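Local coordinates for lactococcal prophage ps3 protein 05 (Staphylococcus epidermidis ATCC 12228, PDB 3G8W) that probably transfers an acetyl group from acetyl-coenzyme A to a substrate not yet identified, as a member of the GNAT acetyltransferase family, at residues 5-14 with 56-66; 79-87 with 113-121. All blocks are in the same frame, centred on the assembly; numbering follows the deposited sequence.

Contact 1. Residues 5-14 with 56-66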
ATOM      1  N   ASN B   5     -22.388  24.431   8.472  1.00 62.62           N
ATOM      2  CA  ASN B   5     -22.217  23.948   7.077  1.00 62.93           C
ATOM      3  C   ASN B   5     -20.759  24.074   6.584  1.00 62.87           C
ATOM      4  O   ASN B   5     -20.351  25.130   6.091  1.00 63.24           O
ATOM      5  CB  ASN B   5     -23.194  24.675   6.137  1.00 63.05           C
ATOM      6  CG  ASN B   5     -23.636  23.813   4.941  1.00 63.64           C
ATOM      7  OD1 ASN B   5     -22.815  23.156   4.271  1.00 63.29           O
ATOM      8  ND2 ASN B   5     -24.948  23.829   4.662  1.00 63.38           N
ATOM      9  N   ASN B   6     -19.981  22.999   6.757  1.00 62.08           N
ATOM     10  CA  ASN B   6     -18.640  22.863   6.159  1.00 61.49           C
ATOM     11  C   ASN B   6     -17.967  21.507   6.454  1.00 60.26           C
ATOM     12  O   ASN B   6     -18.608  20.583   6.964  1.00 60.50           O
ATOM     13  CB  ASN B   6     -17.713  24.045   6.519  1.00 62.25           C
ATOM     14  CG  ASN B   6     -16.603  24.269   5.473  1.00 62.80           C
ATOM     15  OD1 ASN B   6     -16.851  24.233   4.255  1.00 62.85           O
ATOM     16  ND2 ASN B   6     -15.374  24.500   5.953  1.00 62.55           N
ATOM     17  N   ILE B   7     -16.674  21.416   6.132  1.00 58.49           N
ATOM     18  CA  ILE B   7     -15.884  20.180   6.206  1.00 56.65           C
ATOM     19  C   ILE B   7     -14.885  20.211   7.360  1.00 55.53           C
ATOM     20  O   ILE B   7     -14.137  21.176   7.527  1.00 55.86           O
ATOM     21  CB  ILE B   7     -15.095  19.928   4.888  1.00 55.83           C
ATOM     22  CG1 ILE B   7     -16.038  19.918   3.689  1.00 55.68           C
ATOM     23  CG2 ILE B   7     -14.290  18.641   4.954  1.00 55.46           C
ATOM     24  CD1 ILE B   7     -15.979  21.202   2.879  1.00 55.88           C
ATOM     25  N   ARG B   8     -14.877  19.147   8.150  1.00 53.79           N
ATOM     26  CA  ARG B   8     -13.894  18.990   9.200  1.00 52.07           C
ATOM     27  C   ARG B   8     -13.318  17.582   9.173  1.00 51.91           C
ATOM     28  O   ARG B   8     -13.829  16.698   8.486  1.00 51.23           O
ATOM     29  CB  ARG B   8     -14.506  19.298  10.572  1.00 50.80           C
ATOM     30  CG  ARG B   8     -15.580  18.321  11.041  1.00 49.45           C
ATOM     31  CD  ARG B   8     -16.037  18.645  12.474  1.00 48.18           C
ATOM     32  NE  ARG B   8     -17.199  17.856  12.904  1.00 46.78           N
ATOM     33  CZ  ARG B   8     -17.161  16.568  13.253  1.00 45.99           C
ATOM     34  NH1 ARG B   8     -16.012  15.882  13.217  1.00 44.90           N
ATOM     35  NH2 ARG B   8     -18.286  15.957  13.623  1.00 44.94           N
ATOM     36  N   LEU B   9     -12.241  17.387   9.922  1.00 52.24           N
ATOM     37  CA  LEU B   9     -11.724  16.057  10.167  1.00 51.88           C
ATOM     38  C   LEU B   9     -12.732  15.282  11.008  1.00 51.93           C
ATOM     39  O   LEU B   9     -13.104  15.709  12.113  1.00 51.97           O
ATOM     40  CB  LEU B   9     -10.390  16.131  10.906  1.00 51.53           C
ATOM     41  CG  LEU B   9      -9.743  14.789  11.211  1.00 51.32           C
ATOM     42  CD1 LEU B   9      -9.184  14.169   9.931  1.00 51.74           C
ATOM     43  CD2 LEU B   9      -8.657  14.954  12.248  1.00 51.18           C
ATOM     44  N   LEU B  10     -13.197  14.160  10.466  1.00 51.45           N
ATOM     45  CA  LEU B  10     -13.958  13.198  11.260  1.00 50.72           C
ATOM     46  C   LEU B  10     -13.081  12.589  12.345  1.00 50.25           C
ATOM     47  O   LEU B  10     -11.853  12.610  12.248  1.00 50.09           O
ATOM     48  CB  LEU B  10     -14.535  12.098  10.373  1.00 50.64           C
ATOM     49  CG  LEU B  10     -16.018  12.228  10.049  1.00 50.97           C
ATOM     50  CD1 LEU B  10     -16.387  13.673   9.673  1.00 51.17           C
ATOM     51  CD2 LEU B  10     -16.441  11.223   8.983  1.00 50.23           C
ATOM     52  N   ASN B  11     -13.727  12.047  13.371  1.00 49.74           N
ATOM     53  CA  ASN B  11     -13.046  11.474  14.515  1.00 48.82           C
ATOM     54  C   ASN B  11     -13.949  10.401  15.141  1.00 48.91           C
ATOM     55  O   ASN B  11     -15.099  10.238  14.720  1.00 48.99           O
ATOM     56  CB  ASN B  11     -12.751  12.592  15.515  1.00 48.22           C
ATOM     57  CG  ASN B  11     -13.888  12.813  16.475  1.00 47.47           C
ATOM     58  OD1 ASN B  11     -14.083  12.013  17.380  1.00 47.07           O
ATOM     59  ND2 ASN B  11     -14.653  13.879  16.281  1.00 47.14           N
ATOM     60  N   GLN B  12     -13.457   9.700  16.164  1.00 48.69           N
ATOM     61  CA  GLN B  12     -14.246   8.652  16.845  1.00 47.98           C
ATOM     62  C   GLN B  12     -15.591   9.094  17.457  1.00 46.49           C
ATOM     63  O   GLN B  12     -16.355   8.261  17.940  1.00 45.70           O
ATOM     64  CB  GLN B  12     -13.395   7.859  17.852  1.00 49.04           C
ATOM     65  CG  GLN B  12     -12.219   8.617  18.470  1.00 50.31           C
ATOM     66  CD  GLN B  12     -11.216   7.697  19.170  1.00 50.96           C
ATOM     67  OE1 GLN B  12     -11.532   6.559  19.530  1.00 51.30           O
ATOM     68  NE2 GLN B  12      -9.999   8.196  19.370  1.00 51.26           N
ATOM     69  N   ASN B  13     -15.877  10.393  17.405  1.00 45.62           N
ATOM     70  CA  ASN B  13     -17.193  10.938  17.764  1.00 45.17           C
ATOM     71  C   ASN B  13     -18.194  10.866  16.619  1.00 45.12           C
ATOM     72  O   ASN B  13     -19.331  11.294  16.759  1.00 45.31           O
ATOM     73  CB  ASN B  13     -17.072  12.406  18.170  1.00 44.54           C
ATOM     74  CG  ASN B  13     -16.935  12.589  19.651  1.00 43.74           C
ATOM     75  OD1 ASN B  13     -15.825  12.684  20.176  1.00 43.22           O
ATOM     76  ND2 ASN B  13     -18.064  12.640  20.343  1.00 43.81           N
ATOM     77  N   ASP B  14     -17.770  10.345  15.482  1.00 44.81           N
ATOM     78  CA  ASP B  14     -18.620  10.347  14.312  1.00 44.96           C
ATOM     79  C   ASP B  14     -18.901   8.935  13.818  1.00 44.81           C
ATOM     80  O   ASP B  14     -19.537   8.746  12.779  1.00 44.31           O
ATOM     81  CB  ASP B  14     -17.990  11.219  13.214  1.00 44.83           C
ATOM     82  CG  ASP B  14     -17.836  12.682  13.644  1.00 45.01           C
ATOM     83  OD1 ASP B  14     -18.840  13.311  14.064  1.00 44.17           O
ATOM     84  OD2 ASP B  14     -16.700  13.201  13.558  1.00 45.19           O
ATOM     85  N   ASN B  56      -6.710   9.342   7.766  1.00 51.95           N
ATOM     86  CA  ASN B  56      -7.720  10.363   8.053  1.00 50.14           C
ATOM     87  C   ASN B  56      -8.977  10.351   7.211  1.00 48.78           C
ATOM     88  O   ASN B  56      -8.924  10.485   5.992  1.00 50.19           O
ATOM     89  CB  ASN B  56      -7.094  11.749   7.969  1.00 50.75           C
ATOM     90  CG  ASN B  56      -6.051  11.989   9.044  1.00 51.57           C
ATOM     91  OD1 ASN B  56      -5.647  11.074   9.768  1.00 51.93           O
ATOM     92  ND2 ASN B  56      -5.610  13.235   9.153  1.00 51.86           N
ATOM     93  N   ILE B  57     -10.113  10.197   7.862  1.00 46.26           N
ATOM     94  CA  ILE B  57     -11.384  10.316   7.198  1.00 44.83           C
ATOM     95  C   ILE B  57     -11.870  11.764   7.303  1.00 45.08           C
ATOM     96  O   ILE B  57     -11.983  12.314   8.406  1.00 43.97           O
ATOM     97  CB  ILE B  57     -12.428   9.417   7.861  1.00 44.37           C
ATOM     98  CG1 ILE B  57     -12.003   7.958   7.792  1.00 43.75           C
ATOM     99  CG2 ILE B  57     -13.796   9.603   7.200  1.00 45.11           C
ATOM    100  CD1 ILE B  57     -13.024   7.020   8.377  1.00 43.73           C
ATOM    101  N   PHE B  58     -12.180  12.379   6.163  1.00 45.05           N
ATOM    102  CA  PHE B  58     -12.834  13.686   6.193  1.00 45.62           C
ATOM    103  C   PHE B  58     -14.312  13.587   5.888  1.00 45.96           C
ATOM    104  O   PHE B  58     -14.722  12.730   5.098  1.00 46.73           O
ATOM    105  CB  PHE B  58     -12.207  14.624   5.195  1.00 45.60           C
ATOM    106  CG  PHE B  58     -10.804  14.995   5.511  1.00 45.52           C
ATOM    107  CD1 PHE B  58     -10.515  16.245   6.033  1.00 45.25           C
ATOM    108  CD2 PHE B  58      -9.761  14.115   5.235  1.00 45.18           C
ATOM    109  CE1 PHE B  58      -9.204  16.601   6.289  1.00 46.20           C
ATOM    110  CE2 PHE B  58      -8.438  14.462   5.497  1.00 45.50           C
ATOM    111  CZ  PHE B  58      -8.152  15.698   6.016  1.00 45.68           C
ATOM    112  N   GLY B  59     -15.100  14.477   6.493  1.00 45.95           N
ATOM    113  CA  GLY B  59     -16.542  14.551   6.236  1.00 45.97           C
ATOM    114  C   GLY B  59     -17.037  15.929   5.838  1.00 46.07           C
ATOM    115  O   GLY B  59     -16.531  16.935   6.324  1.00 45.36           O
ATOM    116  N   ALA B  60     -18.012  15.972   4.929  1.00 46.73           N
ATOM    117  CA  ALA B  60     -18.744  17.210   4.633  1.00 47.13           C
ATOM    118  C   ALA B  60     -20.086  17.218   5.379  1.00 47.90           C
ATOM    119  O   ALA B  60     -20.810  16.214   5.395  1.00 47.95           O
ATOM    120  CB  ALA B  60     -18.956  17.367   3.154  1.00 45.88           C
ATOM    121  N   PHE B  61     -20.408  18.348   6.003  1.00 48.73           N
ATOM    122  CA  PHE B  61     -21.594  18.436   6.846  1.00 49.90           C
ATOM    123  C   PHE B  61     -22.580  19.481   6.383  1.00 51.86           C
ATOM    124  O   PHE B  61     -22.227  20.650   6.197  1.00 52.34           O
ATOM    125  CB  PHE B  61     -21.211  18.713   8.297  1.00 48.96           C
ATOM    126  CG  PHE B  61     -20.681  17.514   9.013  1.00 48.79           C
ATOM    127  CD1 PHE B  61     -21.552  16.610   9.617  1.00 48.54           C
ATOM    128  CD2 PHE B  61     -19.308  17.268   9.065  1.00 48.66           C
ATOM    129  CE1 PHE B  61     -21.064  15.485  10.276  1.00 48.49           C
ATOM    130  CE2 PHE B  61     -18.807  16.149   9.726  1.00 48.53           C
ATOM    131  CZ  PHE B  61     -19.688  15.253  10.333  1.00 48.49           C
ATOM    132  N   GLU B  62     -23.817  19.029   6.184  1.00 53.68           N
ATOM    133  CA  GLU B  62     -24.978  19.898   6.039  1.00 54.68           C
ATOM    134  C   GLU B  62     -25.699  19.864   7.394  1.00 54.22           C
ATOM    135  O   GLU B  62     -26.213  18.816   7.792  1.00 54.32           O
ATOM    136  CB  GLU B  62     -25.879  19.373   4.921  1.00 55.80           C
ATOM    137  CG  GLU B  62     -26.828  20.388   4.305  1.00 57.66           C
ATOM    138  CD  GLU B  62     -27.990  19.725   3.551  1.00 58.95           C
ATOM    139  OE1 GLU B  62     -27.977  18.470   3.412  1.00 59.48           O
ATOM    140  OE2 GLU B  62     -28.924  20.453   3.107  1.00 59.63           O
ATOM    141  N   ASP B  63     -25.723  20.995   8.098  1.00 53.63           N
ATOM    142  CA  ASP B  63     -26.220  21.053   9.487  1.00 53.26           C
ATOM    143  C   ASP B  63     -25.697  19.862  10.313  1.00 52.85           C
ATOM    144  O   ASP B  63     -24.482  19.643  10.389  1.00 52.46           O
ATOM    145  CB  ASP B  63     -27.754  21.146   9.529  1.00 52.88           C
ATOM    146  N   ASP B  64     -26.607  19.087  10.906  1.00 52.37           N
ATOM    147  CA  ASP B  64     -26.227  17.903  11.697  1.00 51.54           C
ATOM    148  C   ASP B  64     -25.792  16.695  10.845  1.00 50.60           C
ATOM    149  O   ASP B  64     -25.138  15.781  11.345  1.00 50.44           O
ATOM    150  CB  ASP B  64     -27.365  17.511  12.658  1.00 51.48           C
ATOM    151  N   GLU B  65     -26.148  16.706   9.561  1.00 49.69           N
ATOM    152  CA  GLU B  65     -25.999  15.534   8.700  1.00 48.97           C
ATOM    153  C   GLU B  65     -24.639  15.438   8.000  1.00 48.14           C
ATOM    154  O   GLU B  65     -24.165  16.378   7.360  1.00 47.75           O
ATOM    155  CB  GLU B  65     -27.149  15.475   7.676  1.00 49.49           C
ATOM    156  CG  GLU B  65     -28.319  14.532   8.019  1.00 50.09           C
ATOM    157  CD  GLU B  65     -29.156  14.976   9.232  1.00 50.80           C
ATOM    158  OE1 GLU B  65     -30.367  15.278   9.071  1.00 50.83           O
ATOM    159  OE2 GLU B  65     -28.611  15.010  10.357  1.00 51.31           O
ATOM    160  N   LEU B  66     -24.008  14.284   8.139  1.00 47.17           N
ATOM    161  CA  LEU B  66     -22.831  13.985   7.349  1.00 46.72           C
ATOM    162  C   LEU B  66     -23.300  13.695   5.917  1.00 46.68           C
ATOM    163  O   LEU B  66     -24.222  12.908   5.705  1.00 46.67           O
ATOM    164  CB  LEU B  66     -22.067  12.804   7.954  1.00 45.99           C
ATOM    165  CG  LEU B  66     -20.733  12.436   7.304  1.00 45.98           C
ATOM    166  CD1 LEU B  66     -19.707  13.575   7.346  1.00 45.39           C
ATOM    167  CD2 LEU B  66     -20.185  11.163   7.933  1.00 46.05           C
TER
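One face of the Arg8 guanidinium is covered by the rim of the Phe61 ring, CE2 and CZ, with NH2 of Arg8 3.6 Å from CZ of Phe61 and the two planes only 18° apart. Leu66 CD1 covers a face of the same ring, offset toward its rim, while the backbone O of Asn6 sits at the ring edge, in plane, and Leu10 CD1 lies at the edge too, near the plane and 3.5 Å from Phe61 CE2. Phe58, three residues earlier in strand 56-62, receives Leu9 CD1 over the centre of its ring and meets Tyr109 of helix 96-112 edge-to-face.

At its own edge the Arg8 guanidinium grips the carboxylate of Asp14 end-on: NH2 reaches OD1 of Asp14 at 2.7 Å and NH1 reaches OD2 of Asp14 at 2.8 Å, both oxygens met on their syn side. NH1 also donates to Leu9 O. The anti lone pair of Asp14 OD2 takes the backbone N of Asn11, and this ties the turn 11-14 to the salt bridge. Arg8 CG stands between the backbone N and the carbonyl carbon (chi1 66°), and from there the extended chain carries the guanidinium to Phe61.

Beneath this layer, strand 6-9 pairs antiparallel with strand 56-62 at the margin of the GNAT sheet. Gly59 N donates almost straight to Arg8 O at 3.2 Å, and Phe61 N to Asn6 O at 3.0 Å. Leu10 then turns inward: its CD2 lies 3.6 Å from Ile57 CG2 and meets Leu66 CD2 tip to tip. Tyr18 of helix 15-24 also touches Leu10.

The two-nitrogen grip on Asp14 and the bond to Leu9 O largely fix the rotation of the guanidinium, holding its flat face against the rim of Phe61, and Asp14 probably offsets its charge.

Contact 2. Residues 79-87 with 113-121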
ATOM      1  N   GLY B  79      10.691   6.306   3.281  1.00 45.09           N
ATOM      2  CA  GLY B  79      10.789   6.932   1.962  1.00 44.44           C
ATOM      3  C   GLY B  79       9.502   7.126   1.181  1.00 44.47           C
ATOM      4  O   GLY B  79       9.537   7.371  -0.023  1.00 45.33           O
ATOM      5  N   LYS B  80       8.362   6.999   1.843  1.00 44.53           N
ATOM      6  CA  LYS B  80       7.091   7.015   1.139  1.00 45.14           C
ATOM      7  C   LYS B  80       6.074   8.043   1.652  1.00 45.98           C
ATOM      8  O   LYS B  80       4.934   8.106   1.160  1.00 46.86           O
ATOM      9  CB  LYS B  80       6.527   5.602   1.063  1.00 45.17           C
ATOM     10  CG  LYS B  80       7.476   4.752   0.259  1.00 46.71           C
ATOM     11  CD  LYS B  80       6.883   3.522  -0.341  1.00 48.22           C
ATOM     12  CE  LYS B  80       7.618   3.129  -1.636  1.00 49.23           C
ATOM     13  NZ  LYS B  80       9.057   2.811  -1.351  1.00 49.63           N
ATOM     14  N   CYS B  81       6.522   8.894   2.575  1.00 45.76           N
ATOM     15  CA  CYS B  81       5.674   9.902   3.215  1.00 46.04           C
ATOM     16  C   CYS B  81       5.225  11.029   2.344  1.00 44.74           C
ATOM     17  O   CYS B  81       4.317  11.756   2.723  1.00 44.38           O
ATOM     18  CB  CYS B  81       6.376  10.517   4.403  1.00 47.91           C
ATOM     19  SG  CYS B  81       6.255   9.431   5.767  1.00 53.76           S
ATOM     20  N   HIS B  82       5.845  11.193   1.183  1.00 43.15           N
ATOM     21  CA  HIS B  82       5.400  12.241   0.290  1.00 41.62           C
ATOM     22  C   HIS B  82       4.136  11.822  -0.465  1.00 40.74           C
ATOM     23  O   HIS B  82       3.604  12.593  -1.229  1.00 41.06           O
ATOM     24  CB  HIS B  82       6.516  12.621  -0.662  1.00 40.75           C
ATOM     25  CG  HIS B  82       6.901  11.512  -1.569  1.00 41.22           C
ATOM     26  ND1 HIS B  82       7.428  10.331  -1.101  1.00 41.66           N
ATOM     27  CD2 HIS B  82       6.775  11.366  -2.908  1.00 41.22           C
ATOM     28  CE1 HIS B  82       7.646   9.517  -2.117  1.00 41.07           C
ATOM     29  NE2 HIS B  82       7.255  10.119  -3.224  1.00 41.43           N
ATOM     30  N   LYS B  83       3.645  10.610  -0.243  1.00 41.29           N
ATOM     31  CA  LYS B  83       2.511  10.076  -1.035  1.00 41.92           C
ATOM     32  C   LYS B  83       1.330   9.666  -0.196  1.00 43.07           C
ATOM     33  O   LYS B  83       1.470   9.371   0.993  1.00 44.52           O
ATOM     34  CB  LYS B  83       2.928   8.833  -1.799  1.00 40.59           C
ATOM     35  CG  LYS B  83       3.809   9.065  -2.944  1.00 38.99           C
ATOM     36  CD  LYS B  83       4.834   7.992  -2.991  1.00 38.70           C
ATOM     37  CE  LYS B  83       4.245   6.611  -3.239  1.00 38.22           C
ATOM     38  NZ  LYS B  83       5.301   5.560  -3.501  1.00 37.64           N
ATOM     39  N   ALA B  84       0.163   9.596  -0.817  1.00 43.82           N
ATOM     40  CA  ALA B  84      -1.024   9.220  -0.062  1.00 45.64           C
ATOM     41  C   ALA B  84      -2.088   8.688  -0.973  1.00 45.37           C
ATOM     42  O   ALA B  84      -2.117   9.038  -2.138  1.00 45.48           O
ATOM     43  CB  ALA B  84      -1.561  10.427   0.763  1.00 45.72           C
ATOM     44  N   ILE B  85      -2.962   7.863  -0.420  1.00 46.30           N
ATOM     45  CA  ILE B  85      -4.021   7.230  -1.172  1.00 48.47           C
ATOM     46  C   ILE B  85      -5.318   7.802  -0.680  1.00 48.56           C
ATOM     47  O   ILE B  85      -5.493   7.985   0.531  1.00 49.21           O
ATOM     48  CB  ILE B  85      -4.101   5.723  -0.853  1.00 50.60           C
ATOM     49  CG1 ILE B  85      -2.754   5.017  -1.057  1.00 51.39           C
ATOM     50  CG2 ILE B  85      -5.108   5.065  -1.733  1.00 51.66           C
ATOM     51  CD1 ILE B  85      -2.181   5.139  -2.452  1.00 51.04           C
ATOM     52  N   LEU B  86      -6.224   8.077  -1.617  1.00 48.07           N
ATOM     53  CA  LEU B  86      -7.611   8.436  -1.321  1.00 46.89           C
ATOM     54  C   LEU B  86      -8.469   7.195  -1.435  1.00 47.76           C
ATOM     55  O   LEU B  86      -8.392   6.484  -2.420  1.00 50.46           O
ATOM     56  CB  LEU B  86      -8.088   9.460  -2.325  1.00 45.51           C
ATOM     57  CG  LEU B  86      -7.600  10.884  -2.177  1.00 44.91           C
ATOM     58  CD1 LEU B  86      -8.002  11.664  -3.367  1.00 44.88           C
ATOM     59  CD2 LEU B  86      -8.283  11.485  -0.966  1.00 46.24           C
ATOM     60  N   GLU B  87      -9.291   6.913  -0.441  1.00 48.54           N
ATOM     61  CA  GLU B  87     -10.103   5.690  -0.461  1.00 48.33           C
ATOM     62  C   GLU B  87     -11.481   5.919   0.157  1.00 49.18           C
ATOM     63  O   GLU B  87     -11.706   6.900   0.893  1.00 49.50           O
ATOM     64  CB  GLU B  87      -9.383   4.558   0.272  1.00 48.10           C
ATOM     65  N   GLN B 113       0.356  19.114   4.576  1.00 48.42           N
ATOM     66  CA  GLN B 113       1.144  18.085   5.231  1.00 47.65           C
ATOM     67  C   GLN B 113       2.359  17.741   4.407  1.00 47.03           C
ATOM     68  O   GLN B 113       3.036  16.756   4.693  1.00 47.56           O
ATOM     69  CB  GLN B 113       0.319  16.816   5.407  1.00 48.46           C
ATOM     70  CG  GLN B 113      -0.971  17.009   6.162  1.00 49.24           C
ATOM     71  CD  GLN B 113      -0.738  17.505   7.565  1.00 49.63           C
ATOM     72  OE1 GLN B 113       0.088  16.956   8.305  1.00 49.83           O
ATOM     73  NE2 GLN B 113      -1.466  18.546   7.944  1.00 49.31           N
ATOM     74  N   ASN B 114       2.625  18.535   3.373  1.00 46.26           N
ATOM     75  CA  ASN B 114       3.703  18.256   2.417  1.00 46.01           C
ATOM     76  C   ASN B 114       3.580  16.932   1.632  1.00 45.88           C
ATOM     77  O   ASN B 114       4.561  16.429   1.085  1.00 46.32           O
ATOM     78  CB  ASN B 114       5.063  18.336   3.107  1.00 46.06           C
ATOM     79  CG  ASN B 114       5.259  19.633   3.842  1.00 46.03           C
ATOM     80  OD1 ASN B 114       4.988  20.712   3.308  1.00 45.80           O
ATOM     81  ND2 ASN B 114       5.718  19.537   5.086  1.00 46.26           N
ATOM     82  N   ILE B 115       2.378  16.375   1.577  1.00 44.51           N
ATOM     83  CA  ILE B 115       2.124  15.254   0.700  1.00 43.51           C
ATOM     84  C   ILE B 115       2.216  15.726  -0.753  1.00 43.10           C
ATOM     85  O   ILE B 115       1.470  16.592  -1.184  1.00 42.88           O
ATOM     86  CB  ILE B 115       0.767  14.584   1.034  1.00 43.36           C
ATOM     87  CG1 ILE B 115       0.841  13.971   2.453  1.00 43.49           C
ATOM     88  CG2 ILE B 115       0.363  13.561  -0.058  1.00 41.77           C
ATOM     89  CD1 ILE B 115      -0.509  13.803   3.202  1.00 43.38           C
ATOM     90  N   GLU B 116       3.166  15.168  -1.484  1.00 42.98           N
ATOM     91  CA  GLU B 116       3.439  15.584  -2.845  1.00 43.12           C
ATOM     92  C   GLU B 116       2.529  14.990  -3.891  1.00 43.53           C
ATOM     93  O   GLU B 116       2.251  15.627  -4.907  1.00 43.79           O
ATOM     94  CB  GLU B 116       4.872  15.252  -3.197  1.00 43.52           C
ATOM     95  CG  GLU B 116       5.737  16.449  -3.287  1.00 45.11           C
ATOM     96  CD  GLU B 116       7.066  16.216  -2.667  1.00 46.12           C
ATOM     97  OE1 GLU B 116       7.873  15.464  -3.250  1.00 46.93           O
ATOM     98  OE2 GLU B 116       7.307  16.779  -1.582  1.00 47.84           O
ATOM     99  N   THR B 117       2.090  13.754  -3.688  1.00 44.26           N
ATOM    100  CA  THR B 117       1.245  13.161  -4.686  1.00 45.06           C
ATOM    101  C   THR B 117       0.077  12.349  -4.098  1.00 45.27           C
ATOM    102  O   THR B 117       0.214  11.716  -3.048  1.00 45.20           O
ATOM    103  CB  THR B 117       2.072  12.374  -5.753  1.00 46.32           C
ATOM    104  OG1 THR B 117       2.244  11.014  -5.367  1.00 46.84           O
ATOM    105  CG2 THR B 117       3.439  13.022  -6.047  1.00 46.09           C
ATOM    106  N   LEU B 118      -1.071  12.392  -4.779  1.00 45.48           N
ATOM    107  CA  LEU B 118      -2.247  11.622  -4.381  1.00 46.16           C
ATOM    108  C   LEU B 118      -2.555  10.564  -5.418  1.00 47.34           C
ATOM    109  O   LEU B 118      -2.466  10.830  -6.628  1.00 47.67           O
ATOM    110  CB  LEU B 118      -3.466  12.515  -4.203  1.00 45.81           C
ATOM    111  CG  LEU B 118      -3.354  13.564  -3.092  1.00 46.94           C
ATOM    112  CD1 LEU B 118      -4.603  14.450  -3.041  1.00 47.36           C
ATOM    113  CD2 LEU B 118      -3.087  12.943  -1.735  1.00 46.17           C
HETATM  114  N   MSE B 119      -2.902   9.369  -4.934  1.00 46.92           N
HETATM  115  CA  MSE B 119      -3.371   8.292  -5.769  1.00 48.22           C
HETATM  116  C   MSE B 119      -4.729   7.749  -5.325  1.00 47.79           C
HETATM  117  O   MSE B 119      -5.075   7.734  -4.140  1.00 48.60           O
HETATM  118  CB  MSE B 119      -2.363   7.153  -5.789  1.00 50.42           C
HETATM  119  CG  MSE B 119      -1.211   7.316  -6.746  1.00 53.69           C
HETATM  120 SE   MSE B 119       0.326   6.401  -5.980  0.50 58.08          SE
HETATM  121  CE  MSE B 119      -0.033   4.552  -6.367  1.00 59.17           C
ATOM    122  N   ILE B 120      -5.485   7.270  -6.297  1.00 46.63           N
ATOM    123  CA  ILE B 120      -6.738   6.591  -6.048  1.00 45.29           C
ATOM    124  C   ILE B 120      -6.852   5.442  -7.033  1.00 45.33           C
ATOM    125  O   ILE B 120      -6.471   5.568  -8.195  1.00 44.74           O
ATOM    126  CB  ILE B 120      -7.961   7.563  -6.120  1.00 44.79           C
ATOM    127  CG1 ILE B 120      -9.241   6.869  -5.668  1.00 44.94           C
ATOM    128  CG2 ILE B 120      -8.093   8.287  -7.488  1.00 42.33           C
ATOM    129  CD1 ILE B 120     -10.201   7.846  -4.963  1.00 45.46           C
ATOM    130  N   ALA B 121      -7.327   4.306  -6.535  1.00 46.40           N
ATOM    131  CA  ALA B 121      -7.617   3.148  -7.358  1.00 46.50           C
ATOM    132  C   ALA B 121      -9.114   3.119  -7.558  1.00 48.18           C
ATOM    133  O   ALA B 121      -9.882   3.120  -6.584  1.00 49.74           O
ATOM    134  CB  ALA B 121      -7.143   1.879  -6.679  1.00 44.90           C
TER
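Ala84 CB packs against both Ile115 CG2, at 3.8 Å, and Leu118 CD2, at 3.9 Å, in the apolar centre of a beta-alpha-beta unit whose parallel strands 83-91 and 117-123 are joined through helix 96-112. That helix covers this face of the sheet, with Ile107 and Ala110 against Leu118 and Ile106 against Leu86. Further along, Leu86 CB meets Ile120 CD1 at 3.7 Å, and Phe138 touches both residues. Ile120 CG1 is anti to the backbone N (chi1 -172°), a setting from which CD1 reaches across to Leu86.

The other face carries Lys83, Ile85, Thr117 and Met119, the last a selenomethionine. Ile85 CD1 rests 3.9 Å from Met119 CB as the two side chains pass at a slant, and Trp159 of strand 153-163 packs on both. Lys83 and Thr117 run side by side in the same direction, bringing Lys83 CG close to Thr117 OG1.

Backbone bonds alternate between the strands: Met119 N donates to Ala84 O, and Leu86 N to Met119 O at 2.8 Å. Ala84 N adds a weak bond to Thr117 O.

Polar groups gather where the strands begin, and there the second subunit comes in. Lys83 NZ bonds to Ala147 O and forms a salt bridge with Glu144, both of the second subunit; Glu116 is held by Tyr154 and Lys149 of that subunit, and His82 has Asn146 of it as its polar partner. The His82 ring carries Lys83 CG over one face, 3.6 Å above its plane, and Gly79 O at its edge. On the backbone, His82 O accepts two successive amides, Thr117 N at the start of the strand, 3.1 Å away and nearly in line with the carbonyl, and Glu116 N just before it, from a more bent direction.

In the fold
From the N terminus, strand 6-9 leads into a largely helical excursion, helices 15-24, 30-37 and 41-48, which contact 1 closes when strand 55-62 returns to pair with it. The chain then turns into strand 65-74, the neighbour of strand 83-91, where contact 2 opens. Helix 96-112 makes the crossover, and contact 2 closes that second loop at strand 117-123. The loops follow one another without nesting or crossing, and the contact centres lie about 21 Å apart. Contact 1 fastens an outermost strand of the sheet; contact 2 forms its parallel step. Helix 96-112 packs against side chains from both.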